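Local coordinates for protein putative tRNA synthase (Salmonella typhimurium, PDB 3DQQ) that probably phosphorylates 3-oxo-tetronate with ATP to give 3-oxo-tetronate 4-phosphate, as a member of the four-carbon acid sugar kinase family, at residues A[99-102]-A[103-106]; A[157-160]-A[161-165]; A[226-229]-A[230-234]; A[286-289]-A[290-294]; A[298-301]-A[302-305]. All coordinates share one frame; numbering follows the deposited sequence.

Contact 1. Residues A[99-102]-A[103-106]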
loop_
_atom_site.group_PDB
_atom_site.type_symbol
_atom_site.label_atom_id
_atom_site.label_comp_id
_atom_site.label_asym_id
_atom_site.label_seq_id
_atom_site.Cartn_x
_atom_site.Cartn_y
_atom_site.Cartn_z
ATOM N N VAL A 99 22.190 13.661 -16.957
ATOM C CA VAL A 99 23.130 12.544 -17.213
ATOM C C VAL A 99 23.452 12.404 -18.713
ATOM O O VAL A 99 24.604 12.199 -19.077
ATOM C CB VAL A 99 22.614 11.216 -16.605
ATOM C CG1 VAL A 99 23.482 10.059 -17.014
ATOM C CG2 VAL A 99 22.530 11.348 -15.063
ATOM N N THR A 100 22.449 12.539 -19.572
ATOM C CA THR A 100 22.675 12.462 -21.008
ATOM C C THR A 100 23.661 13.513 -21.470
ATOM O O THR A 100 24.657 13.183 -22.096
ATOM C CB THR A 100 21.367 12.589 -21.818
ATOM O OG1 THR A 100 20.435 11.586 -21.371
ATOM C CG2 THR A 100 21.619 12.394 -23.316
ATOM N N ASP A 101 23.429 14.772 -21.132
ATOM C CA ASP A 101 24.345 15.809 -21.546
ATOM C C ASP A 101 25.743 15.569 -21.014
ATOM O O ASP A 101 26.749 15.913 -21.683
ATOM C CB ASP A 101 23.889 17.183 -21.098
ATOM C CG ASP A 101 22.591 17.658 -21.786
ATOM O OD1 ASP A 101 22.402 17.451 -23.019
ATOM O OD2 ASP A 101 21.751 18.250 -21.045
ATOM N N ALA A 102 25.856 14.987 -19.835
ATOM C CA ALA A 102 27.184 14.787 -19.277
ATOM C C ALA A 102 27.884 13.703 -20.085
ATOM O O ALA A 102 29.047 13.860 -20.450
ATOM C CB ALA A 102 27.129 14.438 -17.835
ATOM N N LEU A 103 27.185 12.614 -20.385
ATOM C CA LEU A 103 27.798 11.498 -21.109
ATOM C C LEU A 103 28.201 11.998 -22.486
ATOM O O LEU A 103 29.282 11.668 -22.974
ATOM C CB LEU A 103 26.842 10.279 -21.219
ATOM C CG LEU A 103 26.387 9.544 -19.921
ATOM C CD1 LEU A 103 25.243 8.518 -20.162
ATOM C CD2 LEU A 103 27.549 8.855 -19.237
ATOM N N MET A 104 27.367 12.812 -23.106
ATOM C CA MET A 104 27.681 13.304 -24.435
ATOM C C MET A 104 28.969 14.084 -24.387
ATOM O O MET A 104 29.854 13.915 -25.231
ATOM C CB MET A 104 26.537 14.158 -25.006
ATOM C CG MET A 104 25.189 13.399 -25.261
ATOM S SD MET A 104 23.876 14.555 -25.820
ATOM C CE MET A 104 24.611 14.815 -27.449
ATOM N N VAL A 105 29.125 14.925 -23.379
ATOM C CA VAL A 105 30.345 15.716 -23.296
ATOM C C VAL A 105 31.544 14.809 -23.037
ATOM O O VAL A 105 32.555 14.992 -23.650
ATOM C CB VAL A 105 30.280 16.815 -22.207
ATOM C CG1 VAL A 105 31.700 17.337 -21.903
ATOM C CG2 VAL A 105 29.347 17.925 -22.602
ATOM N N ALA A 106 31.457 13.846 -22.120
ATOM C CA ALA A 106 32.580 12.917 -21.862
ATOM C C ALA A 106 32.926 12.088 -23.094
ATOM O O ALA A 106 34.064 11.731 -23.258
ATOM C CB ALA A 106 32.307 12.035 -20.732
#
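Along helix 96-106, V99 and T100 each meet the residue one turn ahead, L103 and M104, and the two pairs exemplify the i to i+4 spacing of an alpha-helix. CG1 of V99 lies 3.9 Å from CD1 of L103, the two side chains running alongside each other in the same direction. The torsions explain this: CG1 of V99 is trans to its own N (chi1 173°), whereas L103 CG sits beside its N (chi1 -64°) and is carried back toward the preceding turn. T100 and M104 repeat the pattern, the methyl CG2 of T100 lying 4.0 Å from M104 SD.

Beneath these pairs runs the ordinary helical ladder of four i to i+4 bonds. L103 N donates to V99 O at 2.9 Å, and in the same way M104 N pairs with T100 O, V105 N with D101 O and A106 N with A102 O. The helix belongs to the sugar-binding N-terminal domain, where V99, T100 and L103 pack on F82 of strand 79-83 while L103 and M104 also reach L219 of strand 219-222. V99 and A102 also pack on helix 58-74, A102 on I62. The polar ends look outside the pairs: T100 OG1 bonds back to I96 O, and OD1 of the buried D101 takes both a salt bridge from R195 and a hydrogen bond with Y196 OH.

Contact 2. Residues A[157-160]-A[161-165]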
loop_
_atom_site.group_PDB
_atom_site.type_symbol
_atom_site.label_atom_id
_atom_site.label_comp_id
_atom_site.label_asym_id
_atom_site.label_seq_id
_atom_site.Cartn_x
_atom_site.Cartn_y
_atom_site.Cartn_z
ATOM N N ARG A 157 9.430 17.789 -25.148
ATOM C CA ARG A 157 9.213 18.783 -24.083
ATOM C C ARG A 157 9.724 18.284 -22.770
ATOM O O ARG A 157 10.389 19.023 -22.087
ATOM C CB ARG A 157 7.751 19.174 -23.901
ATOM C CG ARG A 157 7.365 20.427 -24.646
ATOM C CD ARG A 157 6.119 21.052 -24.049
ATOM N NE ARG A 157 4.983 20.116 -24.082
ATOM C CZ ARG A 157 4.225 19.884 -25.157
ATOM N NH1 ARG A 157 4.438 20.513 -26.290
ATOM N NH2 ARG A 157 3.248 19.002 -25.099
ATOM N N LEU A 158 9.410 17.042 -22.414
ATOM C CA LEU A 158 9.895 16.458 -21.167
ATOM C C LEU A 158 11.399 16.522 -21.126
ATOM O O LEU A 158 11.970 16.795 -20.054
ATOM C CB LEU A 158 9.487 14.993 -21.036
ATOM C CG LEU A 158 8.012 14.747 -20.745
ATOM C CD1 LEU A 158 7.690 13.271 -20.768
ATOM C CD2 LEU A 158 7.639 15.355 -19.431
ATOM N N MET A 159 12.039 16.270 -22.284
ATOM C CA MET A 159 13.505 16.286 -22.342
ATOM C C MET A 159 14.085 17.687 -22.289
ATOM O O MET A 159 15.017 17.947 -21.538
ATOM C CB MET A 159 14.063 15.546 -23.545
ATOM C CG MET A 159 15.593 15.456 -23.547
ATOM S SD MET A 159 16.367 14.357 -22.309
ATOM C CE MET A 159 18.090 14.328 -22.822
ATOM N N GLU A 160 13.536 18.591 -23.073
ATOM C CA GLU A 160 14.037 19.953 -23.080
ATOM C C GLU A 160 13.916 20.664 -21.723
ATOM O O GLU A 160 14.718 21.546 -21.446
ATOM C CB GLU A 160 13.341 20.766 -24.162
ATOM C CG GLU A 160 13.857 20.458 -25.531
ATOM C CD GLU A 160 13.058 21.062 -26.689
ATOM O OE1 GLU A 160 11.905 21.557 -26.509
ATOM O OE2 GLU A 160 13.601 21.055 -27.812
ATOM N N ALA A 161 12.937 20.321 -20.887
ATOM C CA ALA A 161 12.786 21.013 -19.595
ATOM C C ALA A 161 13.980 20.687 -18.683
ATOM O O ALA A 161 14.369 21.444 -17.812
ATOM C CB ALA A 161 11.469 20.615 -18.937
ATOM N N GLN A 162 14.609 19.574 -18.993
ATOM C CA GLN A 162 15.518 18.828 -18.170
ATOM C C GLN A 162 16.945 18.873 -18.702
ATOM O O GLN A 162 17.855 18.415 -18.040
ATOM C CB GLN A 162 15.067 17.395 -18.379
ATOM C CG GLN A 162 15.251 16.536 -17.270
ATOM C CD GLN A 162 14.837 15.134 -17.553
ATOM O OE1 GLN A 162 13.794 14.848 -18.180
ATOM N NE2 GLN A 162 15.665 14.222 -17.070
ATOM N N ALA A 163 17.122 19.347 -19.935
ATOM C CA ALA A 163 18.359 19.199 -20.671
ATOM C C ALA A 163 18.716 20.526 -21.333
ATOM O O ALA A 163 17.887 21.434 -21.446
ATOM C CB ALA A 163 18.187 18.158 -21.707
ATOM N N GLN A 164 19.942 20.624 -21.811
ATOM C CA GLN A 164 20.389 21.840 -22.455
ATOM C C GLN A 164 20.012 22.078 -23.894
ATOM O O GLN A 164 20.074 23.193 -24.325
ATOM C CB GLN A 164 21.874 21.825 -22.533
ATOM C CG GLN A 164 22.582 21.844 -21.222
ATOM C CD GLN A 164 24.058 22.017 -21.502
ATOM O OE1 GLN A 164 24.451 22.816 -22.439
ATOM N NE2 GLN A 164 24.889 21.272 -20.744
ATOM N N GLY A 165 19.780 21.049 -24.694
ATOM C CA GLY A 165 19.617 21.281 -26.123
ATOM C C GLY A 165 18.205 21.103 -26.636
ATOM O O GLY A 165 17.249 20.910 -25.886
#
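The backbone from R157 to G165 leaves the last turn of helix 155-160 through an i to i+4 bond, A161 N to R157 O at 3.1 Å, followed by a tighter i to i+3 bond, Q162 N to M159 O at 3.0 Å. The donor of the second bond stands above the carbonyl plane of M159, about 55° out of it, a sign that the chain is already turning off the helical path. It is a worked example of how a helix in the sugar-binding N-terminal domain gives way to the loop that leads into strand 167-170.

Side chains then fill the angle between helix and loop. M159 starts out trans to its N (chi1 -175°) and bends at the next bond (chi2 71°), which sends its methyl CE to 4.0 Å from A163 CB. M159 CG is 4.2 Å from A163 CB, so A163 lies beside the bend of the methionine rather than at its tip alone. Both residues touch Y196 of strand 196-199, and M159 further packs on I96 of helix 96-106. Beyond them, Q162 CB lies 3.2 Å from M159 O, against the same carbonyl that receives its backbone N-H.

The acidic side chain of E160 extends away from the first residues of the loop, which returns to it at G165. Its OE2 accepts a hydrogen bond from C167 N, spanning the loop to the start of the next strand, and on the way its CG lies 3.4 Å from G165 O.

Contact 3. Residues A[226-229]-A[230-234]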
loop_
_atom_site.group_PDB
_atom_site.type_symbol
_atom_site.label_atom_id
_atom_site.label_comp_id
_atom_site.label_asym_id
_atom_site.label_seq_id
_atom_site.Cartn_x
_atom_site.Cartn_y
_atom_site.Cartn_z
ATOM N N LEU A 226 15.200 -0.754 -27.287
ATOM C CA LEU A 226 16.283 -0.545 -28.250
ATOM C C LEU A 226 17.393 -1.547 -28.035
ATOM O O LEU A 226 17.991 -1.992 -29.005
ATOM C CB LEU A 226 16.821 0.878 -28.154
ATOM C CG LEU A 226 17.928 1.268 -29.109
ATOM C CD1 LEU A 226 17.645 0.859 -30.582
ATOM C CD2 LEU A 226 18.256 2.785 -28.919
ATOM N N ALA A 227 17.679 -1.906 -26.778
ATOM C CA ALA A 227 18.729 -2.905 -26.491
ATOM C C ALA A 227 18.420 -4.211 -27.197
ATOM O O ALA A 227 19.276 -4.866 -27.782
ATOM C CB ALA A 227 18.877 -3.139 -24.997
ATOM N N MET A 228 17.169 -4.601 -27.141
ATOM C CA MET A 228 16.748 -5.795 -27.861
ATOM C C MET A 228 17.110 -5.669 -29.335
ATOM O O MET A 228 17.639 -6.579 -29.939
ATOM C CB MET A 228 15.245 -6.021 -27.671
ATOM C CG MET A 228 14.731 -7.217 -28.445
ATOM S SD MET A 228 12.980 -7.009 -28.890
ATOM C CE MET A 228 12.149 -6.809 -27.273
ATOM N N GLY A 229 16.851 -4.506 -29.904
ATOM C CA GLY A 229 17.129 -4.276 -31.316
ATOM C C GLY A 229 18.599 -4.301 -31.616
ATOM O O GLY A 229 18.993 -4.807 -32.658
ATOM N N LEU A 230 19.422 -3.748 -30.724
ATOM C CA LEU A 230 20.850 -3.781 -30.910
ATOM C C LEU A 230 21.344 -5.191 -30.761
ATOM O O LEU A 230 22.181 -5.607 -31.537
ATOM C CB LEU A 230 21.572 -2.845 -29.959
ATOM C CG LEU A 230 21.306 -1.365 -30.213
ATOM C CD1 LEU A 230 21.622 -0.572 -28.959
ATOM C CD2 LEU A 230 22.057 -0.823 -31.445
ATOM N N ALA A 231 20.793 -5.957 -29.836
ATOM C CA ALA A 231 21.253 -7.333 -29.641
ATOM C C ALA A 231 21.032 -8.148 -30.886
ATOM O O ALA A 231 21.898 -8.893 -31.285
ATOM C CB ALA A 231 20.569 -7.988 -28.490
ATOM N N ARG A 232 19.896 -7.976 -31.540
ATOM C CA ARG A 232 19.608 -8.758 -32.730
ATOM C C ARG A 232 20.459 -8.413 -33.917
ATOM O O ARG A 232 20.561 -9.221 -34.842
ATOM C CB ARG A 232 18.159 -8.611 -33.125
ATOM C CG ARG A 232 17.222 -9.095 -32.046
ATOM C CD ARG A 232 15.828 -9.241 -32.497
ATOM N NE ARG A 232 15.077 -9.750 -31.377
ATOM C CZ ARG A 232 13.761 -9.716 -31.259
ATOM N NH1 ARG A 232 13.000 -9.235 -32.223
ATOM N NH2 ARG A 232 13.206 -10.190 -30.157
ATOM N N GLN A 233 21.068 -7.230 -33.932
ATOM C CA GLN A 233 22.084 -6.974 -34.931
ATOM C C GLN A 233 23.270 -7.864 -34.719
ATOM O O GLN A 233 23.881 -8.274 -35.680
ATOM C CB GLN A 233 22.573 -5.551 -34.891
ATOM C CG GLN A 233 21.743 -4.662 -35.714
ATOM C CD GLN A 233 21.705 -5.085 -37.147
ATOM O OE1 GLN A 233 22.747 -5.204 -37.802
ATOM N NE2 GLN A 233 20.498 -5.308 -37.662
ATOM N N TRP A 234 23.627 -8.151 -33.476
ATOM C CA TRP A 234 24.819 -8.954 -33.228
ATOM C C TRP A 234 24.451 -10.407 -33.251
ATOM O O TRP A 234 25.283 -11.255 -33.428
ATOM C CB TRP A 234 25.480 -8.570 -31.913
ATOM C CG TRP A 234 25.864 -7.147 -31.903
ATOM C CD1 TRP A 234 25.286 -6.144 -31.206
ATOM C CD2 TRP A 234 26.896 -6.552 -32.673
ATOM N NE1 TRP A 234 25.887 -4.962 -31.477
ATOM C CE2 TRP A 234 26.883 -5.173 -32.385
ATOM C CE3 TRP A 234 27.850 -7.050 -33.568
ATOM C CZ2 TRP A 234 27.792 -4.278 -32.957
ATOM C CZ3 TRP A 234 28.744 -6.156 -34.148
ATOM C CH2 TRP A 234 28.712 -4.783 -33.829
#
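L230 packs against L226, and M228 against R232, each pair four residues apart on the helix; L230 and M228 lose the most surface to the contact. From L230 the methyl CD1 lies 4.1 Å from L226 CG, the two side chains crossing at a slant, and L230 N donates to L226 O at 2.8 Å. M228 meets R232 differently: they run side by side, and the sulfur SD sits 3.4 Å above the guanidinium plane, toward its rim and nearest to NH2. The arginine is extended from CG to NE, and M228, with CG trans to its N (chi1 178°) and a nearly extended chi2 (-152°), carries its sulfur over that face.

Helix 224-235, which spans this contact, packs on strand 79-83 through L226 and L230, both against Y81, and on helix 12-24 through A227 and A231, both against L22. G229, which has no side chain, contributes its carbonyl, which receives Q233 N in a weak bond of 3.4 Å, longer than the 3.1 Å between R232 N and M228 O. The rotation of the guanidinium is fixed from outside, with NH1 in salt bridges to E204 and E208 and NE bonded to N25 OD1.

Contact 4. Residues A[286-289]-A[290-294]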
loop_
_atom_site.group_PDB
_atom_site.type_symbol
_atom_site.label_atom_id
_atom_site.label_comp_id
_atom_site.label_asym_id
_atom_site.label_seq_id
_atom_site.Cartn_x
_atom_site.Cartn_y
_atom_site.Cartn_z
ATOM N N LEU A 286 12.978 -8.446 17.411
ATOM C CA LEU A 286 12.997 -7.131 18.005
ATOM C C LEU A 286 14.338 -6.744 18.611
ATOM O O LEU A 286 14.489 -5.603 18.960
ATOM C CB LEU A 286 11.903 -7.032 19.065
ATOM C CG LEU A 286 10.494 -6.582 18.653
ATOM C CD1 LEU A 286 10.127 -6.692 17.122
ATOM C CD2 LEU A 286 9.540 -7.315 19.583
ATOM N N SER A 287 15.298 -7.650 18.776
ATOM C CA SER A 287 16.665 -7.224 19.126
ATOM C C SER A 287 17.753 -8.004 18.414
ATOM O O SER A 287 17.477 -8.977 17.719
ATOM C CB SER A 287 16.892 -7.346 20.619
ATOM O OG SER A 287 16.962 -8.693 21.005
ATOM N N SER A 288 18.995 -7.581 18.609
ATOM C CA SER A 288 20.159 -8.269 18.057
ATOM C C SER A 288 20.282 -9.712 18.451
ATOM O O SER A 288 20.492 -10.581 17.609
ATOM C CB SER A 288 21.407 -7.604 18.572
ATOM O OG SER A 288 21.557 -6.427 17.856
ATOM N N GLU A 289 20.205 -9.944 19.753
ATOM C CA GLU A 289 20.564 -11.229 20.305
ATOM C C GLU A 289 19.462 -12.151 19.880
ATOM O O GLU A 289 19.701 -13.290 19.477
ATOM C CB GLU A 289 20.665 -11.215 21.843
ATOM C CG GLU A 289 21.710 -10.281 22.453
ATOM C CD GLU A 289 21.434 -8.760 22.177
ATOM O OE1 GLU A 289 20.331 -8.342 21.657
ATOM O OE2 GLU A 289 22.371 -7.970 22.480
ATOM N N THR A 290 18.245 -11.655 19.935
ATOM C CA THR A 290 17.155 -12.497 19.535
ATOM C C THR A 290 17.252 -12.731 18.048
ATOM O O THR A 290 17.194 -13.859 17.607
ATOM C CB THR A 290 15.812 -11.948 19.977
ATOM O OG1 THR A 290 15.927 -11.601 21.345
ATOM C CG2 THR A 290 14.759 -13.022 19.875
ATOM N N ARG A 291 17.489 -11.699 17.274
ATOM C CA ARG A 291 17.670 -11.938 15.833
ATOM C C ARG A 291 18.749 -12.972 15.517
ATOM O O ARG A 291 18.566 -13.844 14.686
ATOM C CB ARG A 291 18.031 -10.657 15.107
ATOM C CG ARG A 291 16.895 -9.971 14.532
ATOM C CD ARG A 291 17.360 -8.843 13.636
ATOM N NE ARG A 291 16.848 -7.630 14.235
ATOM C CZ ARG A 291 17.573 -6.732 14.869
ATOM N NH1 ARG A 291 18.888 -6.834 14.938
ATOM N NH2 ARG A 291 16.965 -5.700 15.406
ATOM N N GLU A 292 19.887 -12.839 16.171
ATOM C CA GLU A 292 20.991 -13.712 15.913
ATOM C C GLU A 292 20.622 -15.155 16.184
ATOM O O GLU A 292 20.815 -16.021 15.338
ATOM C CB GLU A 292 22.187 -13.264 16.720
ATOM C CG GLU A 292 23.090 -12.260 15.929
ATOM C CD GLU A 292 23.853 -11.246 16.845
ATOM O OE1 GLU A 292 24.529 -11.691 17.837
ATOM O OE2 GLU A 292 23.755 -10.007 16.564
ATOM N N ALA A 293 20.031 -15.412 17.342
ATOM C CA ALA A 293 19.614 -16.767 17.668
ATOM C C ALA A 293 18.518 -17.273 16.711
ATOM O O ALA A 293 18.580 -18.426 16.266
ATOM C CB ALA A 293 19.186 -16.840 19.079
ATOM N N TYR A 294 17.568 -16.405 16.345
ATOM C CA TYR A 294 16.434 -16.806 15.492
ATOM C C TYR A 294 16.920 -17.166 14.083
ATOM O O TYR A 294 16.477 -18.147 13.485
ATOM C CB TYR A 294 15.349 -15.699 15.464
ATOM C CG TYR A 294 13.966 -16.054 14.889
ATOM C CD1 TYR A 294 13.407 -17.308 15.042
ATOM C CD2 TYR A 294 13.214 -15.106 14.219
ATOM C CE1 TYR A 294 12.142 -17.612 14.533
ATOM C CE2 TYR A 294 11.948 -15.403 13.705
ATOM C CZ TYR A 294 11.424 -16.663 13.873
ATOM O OH TYR A 294 10.173 -16.973 13.384
#
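The hydroxyl of S287 meets T290 at the start of helix 288-304, where S287 is the N-cap residue of this helix in the nucleotide-binding C-terminal domain. T290 OG1 donates to S287 OG at 3.1 Å, and T290 N reaches the same oxygen in a weaker capping bond of 3.4 Å. To face the first turn, OG stands between the N and the carbonyl carbon of its own residue (chi1 71°). The hydroxyl passes its own proton on, in another weak bond, to OE1 of E289, whose side chain curls back over the helix start.

A second oxygen of S287 is engaged from two directions. Its backbone O accepts R291 N at 2.8 Å, and the R291 guanidinium lies flat across it, with that oxygen 3.6 Å above the plane and over its centre. The arginine bends at chi3 (-117°) to come back over the turn.

Further out, R291 NE makes a weak bond to C285 O, and the side chain packs on A340 and L344 of helix 336-351. One turn along, Y294 fastens the helix to the preceding loop by bonding through OH to D281 N, while L286 packs on E139 of the second subunit. The helix itself connects strands 277-279 and 312-314. Its next rungs are regular: E292 N donates to S288 O at 2.7 Å, and A293 N to E289 O at 3.0 Å.

Contact 5. Residues A[298-301]-A[302-305]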
loop_
_atom_site.group_PDB
_atom_site.type_symbol
_atom_site.label_atom_id
_atom_site.label_comp_id
_atom_site.label_asym_id
_atom_site.label_seq_id
_atom_site.Cartn_x
_atom_site.Cartn_y
_atom_site.Cartn_z
ATOM N N LEU A 298 16.369 -20.725 12.404
ATOM C CA LEU A 298 15.675 -20.851 11.135
ATOM C C LEU A 298 16.588 -21.474 10.084
ATOM O O LEU A 298 16.098 -22.126 9.175
ATOM C CB LEU A 298 15.114 -19.505 10.629
ATOM C CG LEU A 298 13.893 -18.892 11.342
ATOM C CD1 LEU A 298 13.615 -17.507 10.764
ATOM C CD2 LEU A 298 12.630 -19.772 11.315
ATOM N N ALA A 299 17.898 -21.276 10.188
ATOM C CA ALA A 299 18.801 -21.827 9.182
ATOM C C ALA A 299 18.877 -23.336 9.418
ATOM O O ALA A 299 18.703 -24.148 8.491
ATOM C CB ALA A 299 20.163 -21.177 9.229
ATOM N N GLN A 300 19.083 -23.708 10.679
ATOM C CA GLN A 300 19.086 -25.108 11.077
ATOM C C GLN A 300 17.781 -25.744 10.679
ATOM O O GLN A 300 17.758 -26.863 10.237
ATOM C CB GLN A 300 19.338 -25.245 12.580
ATOM C CG GLN A 300 20.770 -24.826 13.014
ATOM C CD GLN A 300 21.879 -25.639 12.285
ATOM O OE1 GLN A 300 22.597 -25.122 11.412
ATOM N NE2 GLN A 300 21.985 -26.919 12.621
ATOM N N TRP A 301 16.693 -25.009 10.769
ATOM C CA TRP A 301 15.432 -25.573 10.345
ATOM C C TRP A 301 15.442 -25.855 8.842
ATOM O O TRP A 301 15.059 -26.947 8.422
ATOM C CB TRP A 301 14.278 -24.654 10.682
ATOM C CG TRP A 301 12.979 -25.209 10.228
ATOM C CD1 TRP A 301 12.223 -26.108 10.875
ATOM C CD2 TRP A 301 12.288 -24.910 9.011
ATOM N NE1 TRP A 301 11.097 -26.402 10.160
ATOM C CE2 TRP A 301 11.103 -25.671 9.010
ATOM C CE3 TRP A 301 12.552 -24.069 7.925
ATOM C CZ2 TRP A 301 10.183 -25.622 7.978
ATOM C CZ3 TRP A 301 11.636 -24.018 6.899
ATOM C CH2 TRP A 301 10.460 -24.797 6.934
ATOM N N VAL A 302 15.865 -24.877 8.046
ATOM C CA VAL A 302 15.857 -25.052 6.614
ATOM C C VAL A 302 16.759 -26.236 6.256
ATOM O O VAL A 302 16.367 -27.140 5.525
ATOM C CB VAL A 302 16.336 -23.795 5.847
ATOM C CG1 VAL A 302 16.520 -24.147 4.392
ATOM C CG2 VAL A 302 15.357 -22.626 5.990
ATOM N N LEU A 303 17.965 -26.232 6.807
ATOM C CA LEU A 303 18.967 -27.231 6.460
ATOM C C LEU A 303 18.554 -28.620 6.897
ATOM O O LEU A 303 18.930 -29.607 6.297
ATOM C CB LEU A 303 20.314 -26.893 7.089
ATOM C CG LEU A 303 20.953 -25.615 6.574
ATOM C CD1 LEU A 303 21.996 -25.134 7.558
ATOM C CD2 LEU A 303 21.514 -25.805 5.171
ATOM N N SER A 304 17.782 -28.737 7.947
ATOM C CA SER A 304 17.420 -30.070 8.365
ATOM C C SER A 304 16.143 -30.572 7.656
ATOM O O SER A 304 15.751 -31.703 7.841
ATOM C CB SER A 304 17.324 -30.117 9.878
ATOM O OG SER A 304 16.167 -29.439 10.288
ATOM N N GLN A 305 15.513 -29.765 6.811
ATOM C CA GLN A 305 14.403 -30.278 6.002
ATOM C C GLN A 305 14.908 -31.270 4.984
ATOM O O GLN A 305 16.090 -31.356 4.674
ATOM C CB GLN A 305 13.676 -29.178 5.229
ATOM C CG GLN A 305 12.981 -28.183 6.070
ATOM C CD GLN A 305 12.165 -28.825 7.142
ATOM O OE1 GLN A 305 11.124 -29.414 6.873
ATOM N NE2 GLN A 305 12.632 -28.712 8.373
#
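V302, near the C-terminal end of helix 288-304, leans against its neighbour W301. Its CG2 lies 3.7 Å from CE3 of the indole, the side chains standing at about a right angle, and its N donates to L298 O. V302 also packs on I313 of strand 312-314 and L349 of helix 336-351. L303 follows with a straight bond from N to A299 O, 2.8 Å, and its CD1 passes 3.9 Å from OE1 of Q300.

At S304 the ladder doubles. Both N and OG donate to Q300 O, each at 3.0 Å, arriving from opposite faces of the carbonyl plane; the hydroxyl gets there because chi1 (73°) sets it between its own N and carbonyl carbon. A weaker bond also joins S304 N to W301 O.

Q305 closes the series by folding back on the tryptophan. Its amide is stacked on the indole with the planes 21° apart, NE2 standing 3.3 Å above one face near the rim, while CG makes a CH-pi contact, 4.2 Å from the centroid of the six-membered ring. NE2 also donates to W301 O at 3.0 Å, that oxygen lying close to the amide plane, and this bond fixes how the amide is turned. Q305 N bonds to V302 O and more weakly to W301 O. R278 contributes a cation-pi contact to W301. The whole is a side-chain cap on the C-terminal end of a helix that packs against strand 312-314 of the nucleotide-binding domain.

In the fold
From the N terminus the five contacts come strictly in series: each closes only a turn or two of chain, and none encloses or crosses another. Contacts 1 and 2, far apart in sequence, meet in space, for T100 CB packs on M159 CE at 3.8 Å and D101 OD2 probably accepts a hydrogen bond from Q164 N at 3.1 Å, tying helix 96-106 to the loop after helix 155-160. Contact 3, about 22 Å from contact 1 between centres, lies on helix 224-235 without touching either. Contacts 4 and 5, with centres about 17 Å apart, lie near the two ends of helix 288-304 in the nucleotide-binding domain.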